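PDB 6IJ1: prenylcyclase from Actinoplanes teichomyceticus, which probably acts on prenyl substrates as a cyclase or transferase, within a mainly helical fold consistent with that of class II terpene cyclases. Local coordinates for residues H122-D125 with V129-Y132; A66-L71 with L98-L103; D197-T202 with A227-A232. All blocks are in the same frame, centred on the assembly; numbering follows the deposited sequence.

Contact 1: residues H122-D125 with V129-Y132; sequences HVHD and VSTY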
loop_
_atom_site.group_PDB
_atom_site.type_symbol
_atom_site.label_atom_id
_atom_site.label_comp_id
_atom_site.label_asym_id
_atom_site.label_seq_id
_atom_site.Cartn_x
_atom_site.Cartn_y
_atom_site.Cartn_z
ATOM N N HIS A 122 -2.812 -1.927 17.756
ATOM C CA HIS A 122 -3.093 -2.939 16.724
ATOM C C HIS A 122 -2.025 -4.003 16.663
ATOM O O HIS A 122 -2.112 -4.930 15.869
ATOM C CB HIS A 122 -3.255 -2.260 15.325
ATOM C CG HIS A 122 -4.438 -1.371 15.235
ATOM N ND1 HIS A 122 -4.547 -0.192 15.933
ATOM C CD2 HIS A 122 -5.600 -1.529 14.554
ATOM C CE1 HIS A 122 -5.732 0.354 15.674
ATOM N NE2 HIS A 122 -6.380 -0.429 14.807
ATOM N N VAL A 123 -1.025 -3.952 17.562
ATOM C CA VAL A 123 0.063 -4.929 17.543
ATOM C C VAL A 123 -0.314 -6.173 18.326
ATOM O O VAL A 123 -0.676 -6.087 19.518
ATOM C CB VAL A 123 1.337 -4.314 18.108
ATOM C CG1 VAL A 123 2.462 -5.380 18.201
ATOM C CG2 VAL A 123 1.758 -3.140 17.249
ATOM N N HIS A 124 -0.279 -7.311 17.666
ATOM C CA HIS A 124 -0.597 -8.601 18.264
ATOM C C HIS A 124 0.633 -9.220 18.939
ATOM O O HIS A 124 1.804 -8.834 18.708
ATOM C CB HIS A 124 -1.125 -9.580 17.202
ATOM C CG HIS A 124 -2.599 -9.443 16.928
ATOM N ND1 HIS A 124 -3.562 -9.847 17.833
ATOM C CD2 HIS A 124 -3.276 -9.017 15.834
ATOM C CE1 HIS A 124 -4.764 -9.626 17.327
ATOM N NE2 HIS A 124 -4.618 -9.111 16.125
ATOM N N ASP A 125 0.358 -10.254 19.730
ATOM C CA ASP A 125 1.433 -10.890 20.462
ATOM C C ASP A 125 2.395 -11.627 19.554
ATOM O O ASP A 125 3.543 -11.868 19.952
ATOM C CB ASP A 125 0.844 -11.868 21.489
ATOM C CG ASP A 125 0.122 -11.145 22.626
ATOM O OD1 ASP A 125 0.325 -9.907 22.818
ATOM O OD2 ASP A 125 -0.636 -11.825 23.347
ATOM N N VAL A 129 0.464 -6.821 12.857
ATOM C CA VAL A 129 -0.395 -5.676 13.075
ATOM C C VAL A 129 -1.737 -5.935 12.408
ATOM O O VAL A 129 -1.776 -6.329 11.235
ATOM C CB VAL A 129 0.248 -4.406 12.503
ATOM C CG1 VAL A 129 -0.602 -3.204 12.750
ATOM C CG2 VAL A 129 1.657 -4.171 13.136
ATOM N N SER A 130 -2.822 -5.761 13.162
ATOM C CA SER A 130 -4.135 -5.907 12.563
ATOM C C SER A 130 -4.579 -4.597 11.934
ATOM O O SER A 130 -4.182 -3.510 12.340
ATOM C CB SER A 130 -5.195 -6.337 13.586
ATOM O OG SER A 130 -5.327 -5.368 14.632
ATOM N N THR A 131 -5.541 -4.697 10.986
ATOM C CA THR A 131 -6.057 -3.462 10.414
ATOM C C THR A 131 -6.966 -2.710 11.404
ATOM O O THR A 131 -7.000 -1.462 11.419
ATOM C CB THR A 131 -6.826 -3.821 9.127
ATOM O OG1 THR A 131 -5.900 -4.413 8.221
ATOM C CG2 THR A 131 -7.406 -2.592 8.460
ATOM N N TYR A 132 -7.762 -3.459 12.155
ATOM C CA TYR A 132 -8.698 -2.900 13.107
ATOM C C TYR A 132 -8.496 -3.567 14.468
ATOM O O TYR A 132 -7.974 -4.674 14.574
ATOM C CB TYR A 132 -10.172 -3.173 12.653
ATOM C CG TYR A 132 -10.527 -2.571 11.315
ATOM C CD1 TYR A 132 -10.875 -1.240 11.192
ATOM C CD2 TYR A 132 -10.533 -3.400 10.166
ATOM C CE1 TYR A 132 -11.199 -0.752 9.936
ATOM C CE2 TYR A 132 -10.890 -2.885 8.927
ATOM C CZ TYR A 132 -11.213 -1.574 8.855
ATOM O OH TYR A 132 -11.538 -1.155 7.565
#
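His122 meets Ser130 through both backbone and side chain. Its carbonyl O accepts the Ser130 N-H at 2.9 Å, a nearly straight bond (165° at the hydrogen) tilted a little from the carbonyl plane. With CG beside its own N (chi1 -66°), the His122 imidazole is carried along the Ser130 peptide, where CD2 lies 3.3 Å from Ser130 O, which sits at the ring edge. ND1 is used elsewhere, in a hydrogen bond with Phe118 O. The loop joining helix 112-121 to helix 134-141 thus folds back on itself, with a single beta bridge between Val123 and Val129, a compact connection between two helices of what is probably an alpha-alpha barrel. Replacing His122 by an alanine would probably leave Phe118 O without this donor and open a gap beside the Ser130 and Thr131 carbonyls. Ser130 OG stands between its own N and carbonyl carbon (chi1 61°), from where it bonds Tyr132 O at 2.7 Å, above the carbonyl plane. Ser130 CB packs 3.8 Å from NE2 of His124, a nitrogen that is bonded to Cys154 O. Val129 CG1 rests against His122 CB at 3.8 Å, while Val129 CG2 and Val123 CG2 make a looser contact at 4.2 Å.

Contact 2: residues A66-L71 with L98-L103; sequences AAMDLL and LRLAEL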
loop_
_atom_site.group_PDB
_atom_site.type_symbol
_atom_site.label_atom_id
_atom_site.label_comp_id
_atom_site.label_asym_id
_atom_site.label_seq_id
_atom_site.Cartn_x
_atom_site.Cartn_y
_atom_site.Cartn_z
ATOM N N ALA A 66 1.112 20.121 0.677
ATOM C CA ALA A 66 -0.239 20.620 0.883
ATOM C C ALA A 66 -1.153 19.521 1.433
ATOM O O ALA A 66 -1.986 19.753 2.310
ATOM C CB ALA A 66 -0.753 21.194 -0.440
ATOM N N ALA A 67 -0.997 18.291 0.925
ATOM C CA ALA A 67 -1.791 17.172 1.412
ATOM C C ALA A 67 -1.487 16.835 2.865
ATOM O O ALA A 67 -2.397 16.500 3.634
ATOM C CB ALA A 67 -1.515 15.940 0.524
ATOM N N MET A 68 -0.202 16.868 3.257
ATOM C CA MET A 68 0.117 16.661 4.661
ATOM C C MET A 68 -0.599 17.684 5.538
ATOM O O MET A 68 -1.193 17.316 6.554
ATOM C CB MET A 68 1.631 16.750 4.870
ATOM C CG MET A 68 2.033 16.548 6.319
ATOM S SD MET A 68 2.291 14.836 6.866
ATOM C CE MET A 68 0.733 14.395 7.515
ATOM N N ASP A 69 -0.586 18.965 5.110
ATOM C CA ASP A 69 -1.317 19.981 5.880
ATOM C C ASP A 69 -2.802 19.690 5.968
ATOM O O ASP A 69 -3.416 19.940 7.004
ATOM C CB ASP A 69 -1.143 21.361 5.257
ATOM C CG ASP A 69 0.231 21.894 5.416
ATOM O OD1 ASP A 69 0.879 21.487 6.405
ATOM O OD2 ASP A 69 0.648 22.700 4.550
ATOM N N LEU A 70 -3.409 19.139 4.889
ATOM C CA LEU A 70 -4.825 18.781 4.935
ATOM C C LEU A 70 -5.108 17.607 5.862
ATOM O O LEU A 70 -6.193 17.509 6.453
ATOM C CB LEU A 70 -5.326 18.399 3.525
ATOM C CG LEU A 70 -5.347 19.433 2.417
ATOM C CD1 LEU A 70 -5.705 18.721 1.155
ATOM C CD2 LEU A 70 -6.380 20.547 2.700
ATOM N N LEU A 71 -4.159 16.662 5.957
ATOM C CA LEU A 71 -4.421 15.461 6.704
ATOM C C LEU A 71 -4.335 15.670 8.206
ATOM O O LEU A 71 -4.980 14.956 8.963
ATOM C CB LEU A 71 -3.417 14.391 6.280
ATOM C CG LEU A 71 -3.717 13.757 4.903
ATOM C CD1 LEU A 71 -2.448 13.102 4.441
ATOM C CD2 LEU A 71 -4.908 12.735 5.074
ATOM N N LEU A 98 1.344 8.674 8.773
ATOM C CA LEU A 98 2.626 8.825 9.508
ATOM C C LEU A 98 3.828 8.620 8.588
ATOM O O LEU A 98 4.858 9.302 8.748
ATOM C CB LEU A 98 2.692 7.851 10.674
ATOM C CG LEU A 98 1.621 8.163 11.761
ATOM C CD1 LEU A 98 1.380 7.018 12.673
ATOM C CD2 LEU A 98 2.170 9.392 12.583
ATOM N N ARG A 99 3.711 7.765 7.567
ATOM C CA ARG A 99 4.797 7.663 6.592
ATOM C C ARG A 99 5.024 8.964 5.840
ATOM O O ARG A 99 6.174 9.349 5.608
ATOM C CB ARG A 99 4.485 6.533 5.603
ATOM C CG ARG A 99 5.490 6.437 4.449
ATOM C CD ARG A 99 5.231 5.175 3.646
ATOM N NE ARG A 99 5.829 5.295 2.300
ATOM C CZ ARG A 99 7.037 4.855 1.990
ATOM N NH1 ARG A 99 7.809 4.280 2.923
ATOM N NH2 ARG A 99 7.452 5.012 0.739
ATOM N N LEU A 100 3.952 9.647 5.426
ATOM C CA LEU A 100 4.093 10.940 4.777
ATOM C C LEU A 100 4.819 11.916 5.706
ATOM O O LEU A 100 5.725 12.639 5.247
ATOM C CB LEU A 100 2.711 11.471 4.385
ATOM C CG LEU A 100 2.729 12.826 3.672
ATOM C CD1 LEU A 100 3.520 12.851 2.365
ATOM C CD2 LEU A 100 1.256 13.186 3.457
ATOM N N ALA A 101 4.435 11.894 6.991
ATOM C CA ALA A 101 5.137 12.743 7.958
ATOM C C ALA A 101 6.611 12.406 8.050
ATOM O O ALA A 101 7.447 13.323 8.091
ATOM C CB ALA A 101 4.457 12.611 9.318
ATOM N N GLU A 102 6.970 11.120 8.071
ATOM C CA GLU A 102 8.408 10.766 8.121
ATOM C C GLU A 102 9.093 11.228 6.862
ATOM O O GLU A 102 10.217 11.736 6.908
ATOM C CB GLU A 102 8.572 9.246 8.337
ATOM C CG GLU A 102 8.139 8.849 9.736
ATOM C CD GLU A 102 8.675 7.488 10.225
ATOM O OE1 GLU A 102 9.260 6.740 9.394
ATOM O OE2 GLU A 102 8.498 7.157 11.423
ATOM N N LEU A 103 8.454 11.041 5.698
ATOM C CA LEU A 103 9.114 11.468 4.456
ATOM C C LEU A 103 9.364 12.974 4.450
ATOM O O LEU A 103 10.341 13.427 3.849
ATOM C CB LEU A 103 8.263 11.071 3.236
ATOM C CG LEU A 103 8.176 9.575 2.981
ATOM C CD1 LEU A 103 7.090 9.326 1.958
ATOM C CD2 LEU A 103 9.472 9.111 2.361
#
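Met68 and Leu100 form the centre of a buried, largely apolar meeting of two helices, 66-71 and 98-103, whose axes approach to 10.5 Å and run 134° apart. No hydrogen bond crosses the gap, so the fit rests on shape. Among the aliphatic contacts, Leu100 reaches across to Met68 and Leu71. Its CG stands anti to the backbone N (chi1 -179°), which extends the side chain across the interface until CD2 lies 3.9 Å from Met68 CB and at the same distance from Met68 CA. The same methyl meets Leu71 CD1 at 3.8 Å, the two leucine side chains crossing at about a right angle. Sulfur supplies a second kind of contact. Met68 also leaves its helix with CG anti to N, but then bends at chi2 and chi3, bringing SD over to the opposite helix, 3.8 Å from Leu100 CG and 3.6 Å from Ala101 N. The small Ala101 side chain probably lets the sulfur come this near the backbone, its CB lying 4.0 Å from SD. Polar links belong to the surroundings: Asp69 forms a salt bridge with Arg106, and the Glu102 carboxylate accepts from the backbone N of Ala168 and Gly169. Such obliquely antiparallel packing of neighbouring helices, 58-71 and 91-104, is consistent with the alpha-alpha barrel of class II terpene cyclases and protein prenyltransferase beta subunits.

Contact 3: residues D197-T202 with A227-A232; sequences DPELST and AGRIGA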
loop_
_atom_site.group_PDB
_atom_site.type_symbol
_atom_site.label_atom_id
_atom_site.label_comp_id
_atom_site.label_asym_id
_atom_site.label_seq_id
_atom_site.Cartn_x
_atom_site.Cartn_y
_atom_site.Cartn_z
ATOM N N ASP A 197 -2.477 -9.483 -5.166
ATOM C CA ASP A 197 -1.114 -9.650 -5.648
ATOM C C ASP A 197 -0.156 -9.715 -4.460
ATOM O O ASP A 197 0.008 -8.703 -3.785
ATOM C CB ASP A 197 -0.725 -8.485 -6.558
ATOM C CG ASP A 197 -1.646 -8.364 -7.767
ATOM O OD1 ASP A 197 -1.840 -9.370 -8.498
ATOM O OD2 ASP A 197 -2.173 -7.254 -8.006
ATOM N N PRO A 198 0.518 -10.837 -4.216
ATOM C CA PRO A 198 1.519 -10.879 -3.138
ATOM C C PRO A 198 2.705 -9.994 -3.430
ATOM O O PRO A 198 3.491 -9.727 -2.495
ATOM C CB PRO A 198 1.916 -12.355 -3.091
ATOM C CG PRO A 198 1.675 -12.858 -4.495
ATOM C CD PRO A 198 0.375 -12.122 -4.900
ATOM N N GLU A 199 2.857 -9.515 -4.676
ATOM C CA GLU A 199 3.868 -8.493 -4.906
ATOM C C GLU A 199 3.684 -7.273 -4.007
ATOM O O GLU A 199 4.660 -6.579 -3.726
ATOM C CB GLU A 199 3.829 -8.044 -6.375
ATOM C CG GLU A 199 4.267 -9.148 -7.411
ATOM C CD GLU A 199 3.191 -10.171 -7.726
ATOM O OE1 GLU A 199 2.080 -10.166 -7.161
ATOM O OE2 GLU A 199 3.515 -11.072 -8.551
ATOM N N LEU A 200 2.449 -6.934 -3.612
ATOM C CA LEU A 200 2.252 -5.756 -2.786
ATOM C C LEU A 200 2.849 -5.953 -1.409
ATOM O O LEU A 200 3.678 -5.122 -0.995
ATOM C CB LEU A 200 0.747 -5.444 -2.747
ATOM C CG LEU A 200 0.252 -4.286 -1.880
ATOM C CD1 LEU A 200 0.308 -4.546 -0.276
ATOM C CD2 LEU A 200 0.941 -2.988 -2.243
ATOM N N SER A 201 2.482 -7.039 -0.706
ATOM C CA SER A 201 3.051 -7.250 0.632
ATOM C C SER A 201 4.554 -7.424 0.545
ATOM O O SER A 201 5.301 -6.930 1.390
ATOM C CB SER A 201 2.388 -8.470 1.273
ATOM O OG SER A 201 2.184 -9.502 0.252
ATOM N N THR A 202 5.025 -8.085 -0.525
ATOM C CA THR A 202 6.467 -8.353 -0.638
ATOM C C THR A 202 7.259 -7.077 -0.839
ATOM O O THR A 202 8.333 -6.867 -0.194
ATOM C CB THR A 202 6.714 -9.373 -1.776
ATOM O OG1 THR A 202 5.980 -10.546 -1.451
ATOM C CG2 THR A 202 8.214 -9.716 -1.924
ATOM N N ALA A 227 12.232 -11.445 -8.987
ATOM C CA ALA A 227 12.836 -11.428 -10.308
ATOM C C ALA A 227 12.262 -12.529 -11.178
ATOM O O ALA A 227 12.104 -12.342 -12.395
ATOM C CB ALA A 227 14.370 -11.581 -10.171
ATOM N N GLY A 228 11.901 -13.668 -10.583
ATOM C CA GLY A 228 11.310 -14.768 -11.329
ATOM C C GLY A 228 9.898 -14.504 -11.804
ATOM O O GLY A 228 9.402 -15.259 -12.661
ATOM N N ARG A 229 9.221 -13.492 -11.223
ATOM C CA ARG A 229 7.845 -13.124 -11.603
ATOM C C ARG A 229 7.816 -12.281 -12.860
ATOM O O ARG A 229 6.759 -12.173 -13.502
ATOM C CB ARG A 229 7.165 -12.330 -10.462
ATOM C CG ARG A 229 7.075 -13.012 -9.060
ATOM C CD ARG A 229 6.029 -14.060 -9.021
ATOM N NE ARG A 229 4.715 -13.418 -9.095
ATOM C CZ ARG A 229 3.746 -13.727 -9.994
ATOM N NH1 ARG A 229 3.892 -14.745 -10.857
ATOM N NH2 ARG A 229 2.585 -13.065 -10.003
ATOM N N ILE A 230 8.917 -11.604 -13.155
ATOM C CA ILE A 230 9.027 -10.667 -14.272
ATOM C C ILE A 230 9.352 -11.452 -15.542
ATOM O O ILE A 230 10.359 -12.164 -15.627
ATOM C CB ILE A 230 10.076 -9.584 -13.960
ATOM C CG1 ILE A 230 9.564 -8.708 -12.794
ATOM C CG2 ILE A 230 10.341 -8.757 -15.129
ATOM C CD1 ILE A 230 10.668 -7.849 -12.121
ATOM N N GLY A 231 8.476 -11.345 -16.537
ATOM C CA GLY A 231 8.657 -12.100 -17.772
ATOM C C GLY A 231 9.641 -11.426 -18.704
ATOM O O GLY A 231 10.191 -10.352 -18.478
ATOM N N ALA A 232 9.871 -12.111 -19.842
ATOM C CA ALA A 232 10.888 -11.628 -20.778
ATOM C C ALA A 232 10.536 -10.269 -21.369
ATOM O O ALA A 232 11.435 -9.545 -21.780
ATOM C CB ALA A 232 11.083 -12.674 -21.901
HETATM O O HOH W 1 0.042 -11.373 -8.596
#
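Bends in both chains bring Glu199 and Arg229 together: Glu199 starts with CG beside its backbone N and turns at chi2 (79°), while Arg229 starts the same way and curls at chi2 and chi3, bringing the edge of its guanidinium, NE and NH2, to Glu199 OE2. The pair bridges two consecutive helices of a fold consistent with the alpha-alpha barrel of class II terpene cyclases, joining the first turn of helix 198-209 to the last turn of helix 216-229. Arg229 grips side-on, with NE and NH2 both on one oxygen. NE reaches Glu199 OE2 at 2.7 Å and meets it nearly along the C-O bond direction, whereas NH2, at 2.6 Å from OE2, takes the syn lone pair. Sharing a single acceptor leaves both bonds bent, about 132° at the hydrogen of NE. With both bonds on OE2 and the carboxylate and guanidinium planes 44° apart, this is not the flat two-oxygen pairing. An acid at a helix start and a base at a helix end probably also suit the helix dipoles. Around the salt bridge, Glu199 packs on Trp225 and Leu251. Nearby, Pro198 O accepts from both Thr202 N and Thr202 OG1. Glu199 OE1 has a different partner: a water donates to it at 2.8 Å and to Asp197 OD1 at 2.8 Å, and makes a weak bond of 3.4 Å with Arg229 NH2.

Overall arrangement
The three contacts follow one another along the chain, contact 2 first, then contact 1, then contact 3, and none touches another. Contacts 1 and 2 have centres 23 Å apart and nearest atoms about 10 Å apart; they are joined by helix 91-104, which carries 98-103 and whose Ala91 receives His122 and Val129. Contacts 1 and 3 are separated by 26 Å between centres, yet Thr131 is hydrogen-bonded to Trp194, just before Asp197 in the chain. Contacts 2 and 3, 29 Å apart between centres, lie on opposite sides of the chain's centre. The three thus illustrate different kinds of tie: a loop folded on itself, an apolar helix pair and a salt bridge between helices.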